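Local atomic coordinates of CELL WALL surface anchor family protein (Streptococcus pneumoniae, PDB entry 2X9Z), a protein that probably forms the shaft of the pneumococcal pilus as its repeating backbone subunit, a structure linked to cell adhesion. Residues T89-K94 against V112-S117; V75-G80 against L93-A98; Y36-K41 against A51-R56. The protein carries 1 engineered substitution. One frame throughout, in Å; residues are numbered along the deposited sequence. Where two conformers were deposited one is given.

Interaction 1. Residues T89-K94 against V112-S117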
ATOM      1  N   THR A  89       0.297   4.473  11.347  1.00 15.06           N
ATOM      2  CA  THR A  89      -0.558   4.701  10.184  1.00 13.34           C
ATOM      3  C   THR A  89      -0.925   3.441   9.396  1.00 11.81           C
ATOM      4  O   THR A  89      -1.518   3.547   8.322  1.00 12.33           O
ATOM      5  CB  THR A  89       0.085   5.722   9.211  1.00 16.95           C
ATOM      6  OG1 THR A  89       1.377   5.250   8.811  1.00 18.63           O
ATOM      7  CG2 THR A  89       0.223   7.087   9.879  1.00 18.47           C
ATOM      8  N   GLY A  90      -0.582   2.263   9.909  1.00 12.69           N
ATOM      9  CA  GLY A  90      -0.900   1.030   9.209  1.00 11.24           C
ATOM     10  C   GLY A  90      -0.004  -0.123   9.589  1.00 10.09           C
ATOM     11  O   GLY A  90       0.484  -0.192  10.710  1.00 11.05           O
ATOM     12  N   PHE A  91       0.226  -1.029   8.648  1.00  9.20           N
ATOM     13  CA  PHE A  91       0.952  -2.238   8.976  1.00  9.11           C
ATOM     14  C   PHE A  91       1.556  -2.889   7.746  1.00  8.77           C
ATOM     15  O   PHE A  91       1.194  -2.564   6.604  1.00 10.34           O
ATOM     16  CB  PHE A  91       0.031  -3.238   9.681  1.00 10.10           C
ATOM     17  CG  PHE A  91      -1.077  -3.758   8.803  1.00  9.17           C
ATOM     18  CD1 PHE A  91      -0.898  -4.902   8.024  1.00 10.42           C
ATOM     19  CD2 PHE A  91      -2.297  -3.100   8.744  1.00 10.31           C
ATOM     20  CE1 PHE A  91      -1.923  -5.373   7.207  1.00 12.44           C
ATOM     21  CE2 PHE A  91      -3.319  -3.574   7.933  1.00 11.07           C
ATOM     22  CZ  PHE A  91      -3.133  -4.711   7.166  1.00 12.98           C
ATOM     23  N   ASP A  92       2.476  -3.810   7.996  1.00  9.04           N
ATOM     24  CA  ASP A  92       3.045  -4.664   6.963  1.00 10.04           C
ATOM     25  C   ASP A  92       2.973  -6.093   7.476  1.00  9.28           C
ATOM     26  O   ASP A  92       3.303  -6.355   8.633  1.00 10.96           O
ATOM     27  CB  ASP A  92       4.501  -4.277   6.696  1.00 12.06           C
ATOM     28  CG  ASP A  92       4.638  -2.882   6.134  1.00 15.08           C
ATOM     29  OD1 ASP A  92       4.794  -2.776   4.909  1.00 17.78           O
ATOM     30  OD2 ASP A  92       4.593  -1.894   6.906  1.00 16.61           O
ATOM     31  N   LEU A  93       2.519  -7.011   6.625  1.00  9.91           N
ATOM     32  CA  LEU A  93       2.335  -8.407   7.014  1.00  9.76           C
ATOM     33  C   LEU A  93       2.981  -9.259   5.934  1.00  9.91           C
ATOM     34  O   LEU A  93       2.605  -9.171   4.767  1.00 11.02           O
ATOM     35  CB  LEU A  93       0.847  -8.758   7.154  1.00 11.78           C
ATOM     36  CG  LEU A  93       0.501 -10.124   7.772  1.00 12.20           C
ATOM     37  CD1 LEU A  93      -0.916 -10.124   8.335  1.00 13.91           C
ATOM     38  CD2 LEU A  93       0.678 -11.283   6.787  1.00 13.52           C
ATOM     39  N   LYS A  94       3.963 -10.068   6.316  1.00  9.78           N
ATOM     40  CA  LYS A  94       4.660 -10.896   5.352  1.00 11.46           C
ATOM     41  C   LYS A  94       4.600 -12.357   5.773  1.00 10.79           C
ATOM     42  O   LYS A  94       4.709 -12.679   6.959  1.00 12.09           O
ATOM     43  CB  LYS A  94       6.114 -10.452   5.234  1.00 18.68           C
ATOM     44  CG  LYS A  94       6.957 -10.728   6.459  1.00 24.69           C
ATOM     45  CD  LYS A  94       8.430 -10.648   6.125  1.00 31.90           C
ATOM     46  CE  LYS A  94       9.156 -11.890   6.589  1.00 35.85           C
ATOM     47  NZ  LYS A  94      10.544 -11.922   6.063  1.00 37.61           N
ATOM     48  N   VAL A 112      -6.262 -15.655   0.691  1.00  9.74           N
ATOM     49  CA  VAL A 112      -5.769 -15.046   1.923  1.00 10.97           C
ATOM     50  C   VAL A 112      -6.690 -13.894   2.283  1.00 11.37           C
ATOM     51  O   VAL A 112      -7.009 -13.076   1.428  1.00 13.44           O
ATOM     52  CB  VAL A 112      -4.327 -14.503   1.769  1.00 11.14           C
ATOM     53  CG1 VAL A 112      -3.819 -13.970   3.106  1.00 11.45           C
ATOM     54  CG2 VAL A 112      -3.398 -15.586   1.244  1.00 12.57           C
ATOM     55  N   LYS A 113      -7.127 -13.838   3.536  1.00  9.39           N
ATOM     56  CA  LYS A 113      -7.937 -12.724   4.002  1.00 10.53           C
ATOM     57  C   LYS A 113      -7.291 -12.091   5.230  1.00  9.94           C
ATOM     58  O   LYS A 113      -6.939 -12.775   6.196  1.00 11.41           O
ATOM     59  CB  LYS A 113      -9.354 -13.197   4.339  1.00 12.18           C
ATOM     60  CG  LYS A 113     -10.287 -12.099   4.842  1.00 17.52           C
ATOM     61  CD  LYS A 113     -11.700 -12.648   4.990  1.00 24.76           C
ATOM     62  CE  LYS A 113     -12.630 -11.678   5.681  1.00 33.21           C
ATOM     63  NZ  LYS A 113     -13.967 -12.302   5.859  1.00 37.39           N
ATOM     64  N   ILE A 114      -7.122 -10.778   5.173  1.00  9.59           N
ATOM     65  CA  ILE A 114      -6.566 -10.013   6.276  1.00 10.10           C
ATOM     66  C   ILE A 114      -7.639  -9.032   6.725  1.00  9.80           C
ATOM     67  O   ILE A 114      -8.188  -8.285   5.911  1.00 11.37           O
ATOM     68  CB  ILE A 114      -5.319  -9.226   5.843  1.00 11.23           C
ATOM     69  CG1 ILE A 114      -4.240 -10.186   5.339  1.00 11.38           C
ATOM     70  CG2 ILE A 114      -4.798  -8.352   6.997  1.00 11.04           C
ATOM     71  CD1 ILE A 114      -3.082  -9.481   4.649  1.00 13.48           C
ATOM     72  N   THR A 115      -7.967  -9.049   8.010  1.00 10.02           N
ATOM     73  CA  THR A 115      -8.973  -8.135   8.540  1.00  9.90           C
ATOM     74  C   THR A 115      -8.362  -7.269   9.631  1.00  9.82           C
ATOM     75  O   THR A 115      -7.404  -7.670  10.303  1.00 11.40           O
ATOM     76  CB  THR A 115     -10.201  -8.884   9.095  1.00 11.77           C
ATOM     77  OG1 THR A 115      -9.808  -9.704  10.199  1.00 15.35           O
ATOM     78  CG2 THR A 115     -10.826  -9.772   8.033  1.00 12.89           C
ATOM     79  N   TYR A 116      -8.924  -6.078   9.804  1.00 10.62           N
ATOM     80  CA  TYR A 116      -8.473  -5.142  10.835  1.00  9.37           C
ATOM     81  C   TYR A 116      -9.471  -3.999  10.903  1.00  8.96           C
ATOM     82  O   TYR A 116     -10.378  -3.914  10.081  1.00 10.04           O
ATOM     83  CB  TYR A 116      -7.080  -4.592  10.511  1.00 10.40           C
ATOM     84  CG  TYR A 116      -7.054  -3.684   9.305  1.00 11.29           C
ATOM     85  CD1 TYR A 116      -7.223  -2.304   9.444  1.00 11.44           C
ATOM     86  CD2 TYR A 116      -6.873  -4.198   8.027  1.00 11.95           C
ATOM     87  CE1 TYR A 116      -7.207  -1.455   8.341  1.00 12.24           C
ATOM     88  CE2 TYR A 116      -6.849  -3.359   6.914  1.00 11.51           C
ATOM     89  CZ  TYR A 116      -7.021  -1.990   7.081  1.00 10.72           C
ATOM     90  OH  TYR A 116      -7.001  -1.161   5.991  1.00 12.66           O
ATOM     91  N   SER A 117      -9.301  -3.120  11.876  1.00 10.82           N
ATOM     92  CA  SER A 117     -10.166  -1.952  11.939  1.00 11.04           C
ATOM     93  C   SER A 117      -9.370  -0.668  12.104  1.00 10.27           C
ATOM     94  O   SER A 117      -8.174  -0.693  12.436  1.00 10.61           O
ATOM     95  CB  SER A 117     -11.208  -2.093  13.048  1.00 11.49           C
ATOM     96  OG  SER A 117     -10.598  -2.144  14.323  1.00 11.08           O
TER
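F91 and Y116 form a T-shaped (edge-to-face) pair. The edge of F91 points at one face of Y116. F91 CE2 lies 3.6 Å from Y116 CD2, displaced toward the rim of the tyrosine ring. The ring centroids are 5.1 Å apart and the planes meet at 71°. I114 CG2 touches the same phenylalanine ring, 4.0 Å from F91 CZ. Further along, L93 CD1 and I114 CD1 meet at 4.3 Å. With CG between the backbone N and the carbonyl carbon (chi1 66°), the F91 ring is held out toward the tyrosine, and Y116, at 68°, offers it a face.

Further neighbours pack against both rings. Y36 lies almost parallel to Y116, on the face away from F91. F63 meets the F91 ring. Y116 OH makes a weak hydrogen bond to D55 OD2. The two strands belong to different sheets of the same domain and run nearly antiparallel, with short axes 10.1 Å apart at their closest. All four touching residues are buried and meet through carbon alone, so dispersion and ring quadrupole effects probably hold the sheets together here.

Interaction 2. Residues V75-G80 against L93-A98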
ATOM      1  N   VAL A  75      -8.893 -20.440   7.434  1.00 15.22           N
ATOM      2  CA  VAL A  75      -8.198 -21.041   8.571  1.00 16.38           C
ATOM      3  C   VAL A  75      -7.160 -20.044   9.081  1.00 14.22           C
ATOM      4  O   VAL A  75      -6.306 -19.590   8.320  1.00 13.12           O
ATOM      5  CB  VAL A  75      -7.507 -22.366   8.183  1.00 18.80           C
ATOM      6  CG1 VAL A  75      -6.778 -22.959   9.384  1.00 20.06           C
ATOM      7  CG2 VAL A  75      -8.521 -23.361   7.620  1.00 22.06           C
ATOM      8  N   ALA A  76      -7.246 -19.676  10.358  1.00 13.78           N
ATOM      9  CA  ALA A  76      -6.298 -18.725  10.925  1.00 14.01           C
ATOM     10  C   ALA A  76      -4.870 -19.247  10.807  1.00 12.58           C
ATOM     11  O   ALA A  76      -4.598 -20.412  11.091  1.00 14.27           O
ATOM     12  CB  ALA A  76      -6.635 -18.440  12.384  1.00 16.76           C
ATOM     13  N   LEU A  77      -3.956 -18.386  10.378  1.00 12.09           N
ATOM     14  CA  LEU A  77      -2.551 -18.767  10.354  1.00 11.77           C
ATOM     15  C   LEU A  77      -2.023 -18.949  11.777  1.00 12.25           C
ATOM     16  O   LEU A  77      -2.512 -18.325  12.719  1.00 15.35           O
ATOM     17  CB  LEU A  77      -1.706 -17.733   9.604  1.00 11.41           C
ATOM     18  CG  LEU A  77      -1.852 -17.681   8.079  1.00 13.15           C
ATOM     19  CD1 LEU A  77      -0.914 -16.631   7.492  1.00 14.06           C
ATOM     20  CD2 LEU A  77      -1.574 -19.045   7.460  1.00 15.49           C
ATOM     21  N   GLU A  78      -1.031 -19.818  11.927  1.00 11.90           N
ATOM     22  CA  GLU A  78      -0.324 -19.941  13.196  1.00 14.12           C
ATOM     23  C   GLU A  78       0.639 -18.753  13.319  1.00 16.29           C
ATOM     24  O   GLU A  78       1.050 -18.184  12.312  1.00 15.72           O
ATOM     25  CB  GLU A  78       0.414 -21.281  13.267  1.00 15.64           C
ATOM     26  CG  GLU A  78      -0.487 -22.497  13.012  1.00 15.66           C
ATOM     27  CD  GLU A  78      -1.376 -22.869  14.201  1.00 17.81           C
ATOM     28  OE1 GLU A  78      -1.183 -22.319  15.304  1.00 19.90           O
ATOM     29  OE2 GLU A  78      -2.274 -23.723  14.033  1.00 17.78           O
ATOM     30  N   ALA A  79       0.979 -18.364  14.544  1.00 19.87           N
ATOM     31  CA  ALA A  79       1.823 -17.184  14.763  1.00 21.07           C
ATOM     32  C   ALA A  79       3.119 -17.175  13.944  1.00 19.32           C
ATOM     33  O   ALA A  79       3.527 -16.132  13.415  1.00 20.10           O
ATOM     34  CB  ALA A  79       2.138 -17.027  16.239  1.00 22.11           C
ATOM     35  N   GLY A  80       3.766 -18.330  13.843  1.00 18.29           N
ATOM     36  CA  GLY A  80       5.024 -18.433  13.125  1.00 17.23           C
ATOM     37  C   GLY A  80       4.889 -18.435  11.610  1.00 14.26           C
ATOM     38  O   GLY A  80       5.894 -18.498  10.895  1.00 15.39           O
ATOM     39  N   LEU A  93       2.519  -7.011   6.625  1.00  9.91           N
ATOM     40  CA  LEU A  93       2.335  -8.407   7.014  1.00  9.76           C
ATOM     41  C   LEU A  93       2.981  -9.259   5.934  1.00  9.91           C
ATOM     42  O   LEU A  93       2.605  -9.171   4.767  1.00 11.02           O
ATOM     43  CB  LEU A  93       0.847  -8.758   7.154  1.00 11.78           C
ATOM     44  CG  LEU A  93       0.501 -10.124   7.772  1.00 12.20           C
ATOM     45  CD1 LEU A  93      -0.916 -10.124   8.335  1.00 13.91           C
ATOM     46  CD2 LEU A  93       0.678 -11.283   6.787  1.00 13.52           C
ATOM     47  N   LYS A  94       3.963 -10.068   6.316  1.00  9.78           N
ATOM     48  CA  LYS A  94       4.660 -10.896   5.352  1.00 11.46           C
ATOM     49  C   LYS A  94       4.600 -12.357   5.773  1.00 10.79           C
ATOM     50  O   LYS A  94       4.709 -12.679   6.959  1.00 12.09           O
ATOM     51  CB  LYS A  94       6.114 -10.452   5.234  1.00 18.68           C
ATOM     52  CG  LYS A  94       6.957 -10.728   6.459  1.00 24.69           C
ATOM     53  CD  LYS A  94       8.430 -10.648   6.125  1.00 31.90           C
ATOM     54  CE  LYS A  94       9.156 -11.890   6.589  1.00 35.85           C
ATOM     55  NZ  LYS A  94      10.544 -11.922   6.063  1.00 37.61           N
ATOM     56  N   LEU A  95       4.419 -13.249   4.806  1.00 10.27           N
ATOM     57  CA  LEU A  95       4.444 -14.670   5.124  1.00 10.42           C
ATOM     58  C   LEU A  95       5.881 -15.131   5.378  1.00 11.93           C
ATOM     59  O   LEU A  95       6.802 -14.749   4.651  1.00 14.26           O
ATOM     60  CB  LEU A  95       3.814 -15.501   4.005  1.00 10.15           C
ATOM     61  CG  LEU A  95       2.344 -15.212   3.700  1.00 10.84           C
ATOM     62  CD1 LEU A  95       1.797 -16.258   2.742  1.00 11.05           C
ATOM     63  CD2 LEU A  95       1.504 -15.163   4.976  1.00 12.74           C
ATOM     64  N   THR A  96       6.073 -15.936   6.421  1.00 12.59           N
ATOM     65  CA  THR A  96       7.359 -16.589   6.654  1.00 11.60           C
ATOM     66  C   THR A  96       7.441 -17.816   5.753  1.00 12.23           C
ATOM     67  O   THR A  96       6.503 -18.111   5.013  1.00 12.06           O
ATOM     68  CB  THR A  96       7.466 -17.080   8.093  1.00 12.69           C
ATOM     69  OG1 THR A  96       6.434 -18.043   8.318  1.00 12.91           O
ATOM     70  CG2 THR A  96       7.307 -15.927   9.077  1.00 14.01           C
ATOM     71  N   ASP A  97       8.546 -18.552   5.819  1.00 13.94           N
ATOM     72  CA  ASP A  97       8.630 -19.782   5.044  1.00 16.21           C
ATOM     73  C   ASP A  97       7.490 -20.741   5.412  1.00 14.60           C
ATOM     74  O   ASP A  97       6.917 -21.407   4.541  1.00 14.62           O
ATOM     75  CB  ASP A  97       9.989 -20.455   5.235  1.00 21.76           C
ATOM     76  CG  ASP A  97      11.119 -19.700   4.547  1.00 29.53           C
ATOM     77  OD1 ASP A  97      10.833 -18.776   3.752  1.00 31.39           O
ATOM     78  OD2 ASP A  97      12.294 -20.035   4.798  1.00 33.55           O
ATOM     79  N   ALA A  98       7.156 -20.802   6.700  1.00 14.41           N
ATOM     80  CA  ALA A  98       6.068 -21.661   7.168  1.00 14.43           C
ATOM     81  C   ALA A  98       4.726 -21.238   6.556  1.00 13.23           C
ATOM     82  O   ALA A  98       3.914 -22.080   6.175  1.00 15.31           O
ATOM     83  CB  ALA A  98       5.991 -21.653   8.687  1.00 15.23           C
TER
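T96 is the N-cap of helix 97-103, and its hydroxyl ties the start of that helix to the turn around G80. T96 OG1 donates a hydrogen bond to G80 O at 2.7 Å. The hydroxyl comes in the plane of the carbonyl, on a lone pair, with a C=O...donor angle of 136°. The same oxygen also bonds to the backbone N of G99, as an N-cap side chain does. It is therefore gripped from the helix and from the turn. Its position between the backbone N and the carbonyl carbon of T96 (chi1 62°) puts it within range of both. The methyl group T96 CG2 also lies close, 3.5 Å from G80 O. A98 CB, in the first turn of the helix, comes to 3.9 Å from G80 O.

In the fold, this helix follows strand 90-95 directly. The 3-10 segment that starts at 79-80 leads toward strand 82-87, the neighbour of 90-95 at the sheet's margin. T96 also bonds through its backbone to D81, just past G80.

Beside the polar link, two leucines cross at about a right angle. L77 CD1 touches L95 CD2 at 3.8 Å. L77 also packs on V70 and V72 of strand 61-72, which lies in the other sheet, while L95 touches L100 and V103 of helix 97-103 and A51 of strand 50-57. The contact lies near the protein surface, and G80 and A98 are exposed.

Interaction 3. Residues Y36-K41 against A51-R56; sequences YEIVTK and ANWSDR
W53 and T40 make the polar link across this contact. W53 NE1 donates a hydrogen bond to T40 OG1 at 2.8 Å, with an N-H...O angle of 155°. The hydroxyl meets the indole at its edge, tilted 16° out of the ring plane. T40 holds OG1 anti to its carbonyl carbon (chi1 -51°), beside the backbone N, which directs the oxygen toward the indole. T40 CB also lies in the plane of the indole, 3.8 Å from NE1 of W53. The one N-H of this buried ring is thus satisfied. F136 meets the ring as well.

The apolar part rests on I38. Its branch methyl CG2 comes to 4.1 Å from W53 CD1, at an oblique angle to the ring. Its other end, CD1, lies 3.7 Å from D55 OD2. The isoleucine therefore spans from the indole to the carboxylate.

The polar ends of D55 and R56 have partners beyond the contact. D55 OD1 is hydrogen-bonded to K7 NZ. R56 NH1 donates to D55 O at 3.0 Å, from above the carbonyl plane and not on a lone pair. R56 NH2 forms salt bridges with D92 and with E231, which lies in the segment between strands 226-229 and 237-243.

The strands run close to antiparallel, with short axes 10.5 Å apart at their closest, and belong to two facing sheets. Their inward side chains fill the interior of a beta sandwich, as in Cna-B-like pilin domains. K7 beside the buried acid D55 is consistent with the intramolecular isopeptide sites of Gram-positive pilins, where a lysine is joined to an asparagine with an acid close by.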
ATOM      1  N   TYR A  36     -12.241  -3.322   8.056  1.00  9.53           N
ATOM      2  CA  TYR A  36     -11.670  -3.507   6.731  1.00  9.47           C
ATOM      3  C   TYR A  36     -11.266  -4.948   6.468  1.00  9.15           C
ATOM      4  O   TYR A  36     -10.992  -5.714   7.391  1.00 10.36           O
ATOM      5  CB  TYR A  36     -10.415  -2.651   6.588  1.00 10.83           C
ATOM      6  CG  TYR A  36     -10.674  -1.169   6.424  1.00 12.05           C
ATOM      7  CD1 TYR A  36     -10.752  -0.321   7.524  1.00 13.02           C
ATOM      8  CD2 TYR A  36     -10.832  -0.618   5.166  1.00 14.43           C
ATOM      9  CE1 TYR A  36     -10.982   1.037   7.366  1.00 12.91           C
ATOM     10  CE2 TYR A  36     -11.051   0.724   5.003  1.00 14.25           C
ATOM     11  CZ  TYR A  36     -11.125   1.551   6.097  1.00 14.67           C
ATOM     12  OH  TYR A  36     -11.358   2.895   5.903  1.00 16.55           O
ATOM     13  N   GLU A  37     -11.191  -5.293   5.190  1.00 10.84           N
ATOM     14  CA  GLU A  37     -10.629  -6.573   4.796  1.00 11.91           C
ATOM     15  C   GLU A  37      -9.891  -6.462   3.466  1.00 11.81           C
ATOM     16  O   GLU A  37     -10.273  -5.686   2.576  1.00 14.38           O
ATOM     17  CB  GLU A  37     -11.713  -7.646   4.726  1.00 14.95           C
ATOM     18  CG  GLU A  37     -12.743  -7.412   3.649  1.00 15.68           C
ATOM     19  CD  GLU A  37     -13.864  -8.429   3.688  1.00 18.44           C
ATOM     20  OE1 GLU A  37     -14.440  -8.713   2.623  1.00 19.43           O
ATOM     21  OE2 GLU A  37     -14.173  -8.942   4.784  1.00 19.63           O
ATOM     22  N   ILE A  38      -8.816  -7.235   3.352  1.00 10.67           N
ATOM     23  CA  ILE A  38      -8.041  -7.347   2.129  1.00 11.17           C
ATOM     24  C   ILE A  38      -8.092  -8.825   1.753  1.00 11.26           C
ATOM     25  O   ILE A  38      -7.724  -9.684   2.557  1.00 11.87           O
ATOM     26  CB  ILE A  38      -6.566  -6.947   2.368  1.00 11.54           C
ATOM     27  CG1 ILE A  38      -6.462  -5.538   2.969  1.00 12.47           C
ATOM     28  CG2 ILE A  38      -5.756  -7.083   1.084  1.00 13.27           C
ATOM     29  CD1 ILE A  38      -5.108  -5.262   3.560  1.00 14.51           C
ATOM     30  N   VAL A  39      -8.569  -9.118   0.547  1.00 10.57           N
ATOM     31  CA  VAL A  39      -8.696 -10.494   0.090  1.00 10.24           C
ATOM     32  C   VAL A  39      -7.801 -10.698  -1.129  1.00  9.89           C
ATOM     33  O   VAL A  39      -7.868  -9.917  -2.090  1.00 11.23           O
ATOM     34  CB  VAL A  39     -10.160 -10.836  -0.270  1.00 11.50           C
ATOM     35  CG1 VAL A  39     -10.247 -12.209  -0.902  1.00 12.29           C
ATOM     36  CG2 VAL A  39     -11.054 -10.742   0.970  1.00 13.33           C
ATOM     37  N   THR A  40      -6.954 -11.726  -1.075  1.00 10.41           N
ATOM     38  CA  THR A  40      -5.992 -11.999  -2.140  1.00 10.62           C
ATOM     39  C   THR A  40      -6.128 -13.439  -2.603  1.00 10.95           C
ATOM     40  O   THR A  40      -6.206 -14.358  -1.785  1.00 13.18           O
ATOM     41  CB  THR A  40      -4.544 -11.754  -1.653  1.00 11.10           C
ATOM     42  OG1 THR A  40      -4.466 -10.451  -1.065  1.00 11.95           O
ATOM     43  CG2 THR A  40      -3.560 -11.839  -2.812  1.00 12.19           C
ATOM     44  N   LYS A  41      -6.174 -13.627  -3.916  1.00 11.71           N
ATOM     45  CA  LYS A  41      -6.236 -14.952  -4.507  1.00 12.68           C
ATOM     46  C   LYS A  41      -4.871 -15.296  -5.078  1.00 11.89           C
ATOM     47  O   LYS A  41      -4.367 -14.600  -5.958  1.00 14.43           O
ATOM     48  CB  LYS A  41      -7.265 -14.986  -5.639  1.00 14.91           C
ATOM     49  CG  LYS A  41      -8.663 -14.588  -5.234  1.00 18.92           C
ATOM     50  CD  LYS A  41      -9.352 -15.667  -4.433  1.00 22.42           C
ATOM     51  CE  LYS A  41     -10.795 -15.273  -4.141  1.00 24.97           C
ATOM     52  NZ  LYS A  41     -11.511 -16.303  -3.334  1.00 25.72           N
ATOM     53  N   ALA A  51       5.541 -13.031  -0.145  1.00 11.47           N
ATOM     54  CA  ALA A  51       4.140 -12.648  -0.200  1.00 11.38           C
ATOM     55  C   ALA A  51       3.938 -11.647   0.931  1.00 11.33           C
ATOM     56  O   ALA A  51       3.793 -12.030   2.092  1.00 11.77           O
ATOM     57  CB  ALA A  51       3.238 -13.855  -0.030  1.00 12.43           C
ATOM     58  N   ASN A  52       3.953 -10.365   0.571  1.00 11.08           N
ATOM     59  CA  ASN A  52       3.931  -9.269   1.532  0.56 11.38           C
ATOM     60  C   ASN A  52       2.769  -8.315   1.257  1.00  9.43           C
ATOM     61  O   ASN A  52       2.555  -7.921   0.107  0.86  9.11           O
ATOM     62  CB  ASN A  52       5.259  -8.510   1.436  0.56 12.87           C
ATOM     63  CG  ASN A  52       5.333  -7.314   2.369  0.56 15.36           C
ATOM     64  OD1 ASN A  52       5.539  -7.465   3.575  0.56 16.84           O
ATOM     65  ND2 ASN A  52       5.188  -6.111   1.809  0.56 16.43           N
ATOM     66  N   TRP A  53       2.044  -7.937   2.306  1.00 10.24           N
ATOM     67  CA  TRP A  53       0.996  -6.928   2.192  1.00  9.32           C
ATOM     68  C   TRP A  53       1.404  -5.704   3.004  1.00 10.03           C
ATOM     69  O   TRP A  53       1.847  -5.823   4.141  1.00 12.01           O
ATOM     70  CB  TRP A  53      -0.351  -7.443   2.711  1.00 10.54           C
ATOM     71  CG  TRP A  53      -0.939  -8.558   1.896  1.00  9.07           C
ATOM     72  CD1 TRP A  53      -1.874  -8.442   0.894  1.00 10.56           C
ATOM     73  CD2 TRP A  53      -0.633  -9.957   2.002  1.00  9.68           C
ATOM     74  NE1 TRP A  53      -2.169  -9.684   0.383  1.00 11.30           N
ATOM     75  CE2 TRP A  53      -1.421 -10.628   1.042  1.00 10.56           C
ATOM     76  CE3 TRP A  53       0.228 -10.705   2.814  1.00 11.13           C
ATOM     77  CZ2 TRP A  53      -1.377 -12.011   0.873  1.00 12.01           C
ATOM     78  CZ3 TRP A  53       0.271 -12.080   2.643  1.00 11.93           C
ATOM     79  CH2 TRP A  53      -0.529 -12.717   1.680  1.00 12.53           C
ATOM     80  N   SER A  54       1.225  -4.527   2.425  1.00  8.79           N
ATOM     81  CA  SER A  54       1.622  -3.288   3.064  1.00  9.03           C
ATOM     82  C   SER A  54       0.424  -2.338   2.969  1.00  8.60           C
ATOM     83  O   SER A  54      -0.139  -2.152   1.892  1.00 10.52           O
ATOM     84  CB  SER A  54       2.851  -2.721   2.344  1.00  9.75           C
ATOM     85  OG  SER A  54       3.330  -1.530   2.941  1.00 10.65           O
ATOM     86  N   ASP A  55       0.044  -1.736   4.092  1.00  8.98           N
ATOM     87  CA  ASP A  55      -1.168  -0.931   4.168  1.00  8.81           C
ATOM     88  C   ASP A  55      -0.902   0.359   4.951  1.00  8.76           C
ATOM     89  O   ASP A  55      -0.370   0.321   6.056  1.00  8.63           O
ATOM     90  CB  ASP A  55      -2.244  -1.774   4.859  1.00 11.35           C
ATOM     91  CG  ASP A  55      -3.636  -1.202   4.737  1.00 13.24           C
ATOM     92  OD1 ASP A  55      -3.827  -0.025   4.356  1.00 14.94           O
ATOM     93  OD2 ASP A  55      -4.565  -1.974   5.055  1.00 16.70           O
ATOM     94  N   ARG A  56      -1.266   1.504   4.379  1.00  8.78           N
ATOM     95  CA  ARG A  56      -1.187   2.776   5.101  1.00  9.34           C
ATOM     96  C   ARG A  56      -2.469   3.548   4.884  1.00  8.67           C
ATOM     97  O   ARG A  56      -3.158   3.348   3.886  1.00 10.74           O
ATOM     98  CB  ARG A  56       0.005   3.613   4.636  1.00  8.95           C
ATOM     99  CG  ARG A  56       1.367   2.997   4.925  1.00 10.54           C
ATOM    100  CD  ARG A  56       1.660   2.970   6.432  1.00 10.72           C
ATOM    101  NE  ARG A  56       3.023   2.521   6.747  1.00 11.65           N
ATOM    102  CZ  ARG A  56       3.423   1.253   6.748  1.00 10.45           C
ATOM    103  NH1 ARG A  56       2.575   0.288   6.428  1.00 11.96           N
ATOM    104  NH2 ARG A  56       4.679   0.952   7.058  1.00 12.97           N
TER

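In the fold
The three contacts lie in one Cna-B-like domain. In chain order, interaction 3 closes before the other two open. Strands 33-42 and 110-120 are neighbours in one sheet, and 50-57 and 90-95 are neighbours in the other. Interactions 1 and 3 thus bridge the same two sheets side by side, with centres about 6 Å apart. Interaction 2 lies about 12 Å from the centre of interaction 1 and about 13 Å from that of interaction 3. It shares L93 and K94 with interaction 1 and sits where strand 90-95 gives way to helix 97-103. Together they run from the interior of the sandwich to one end of it.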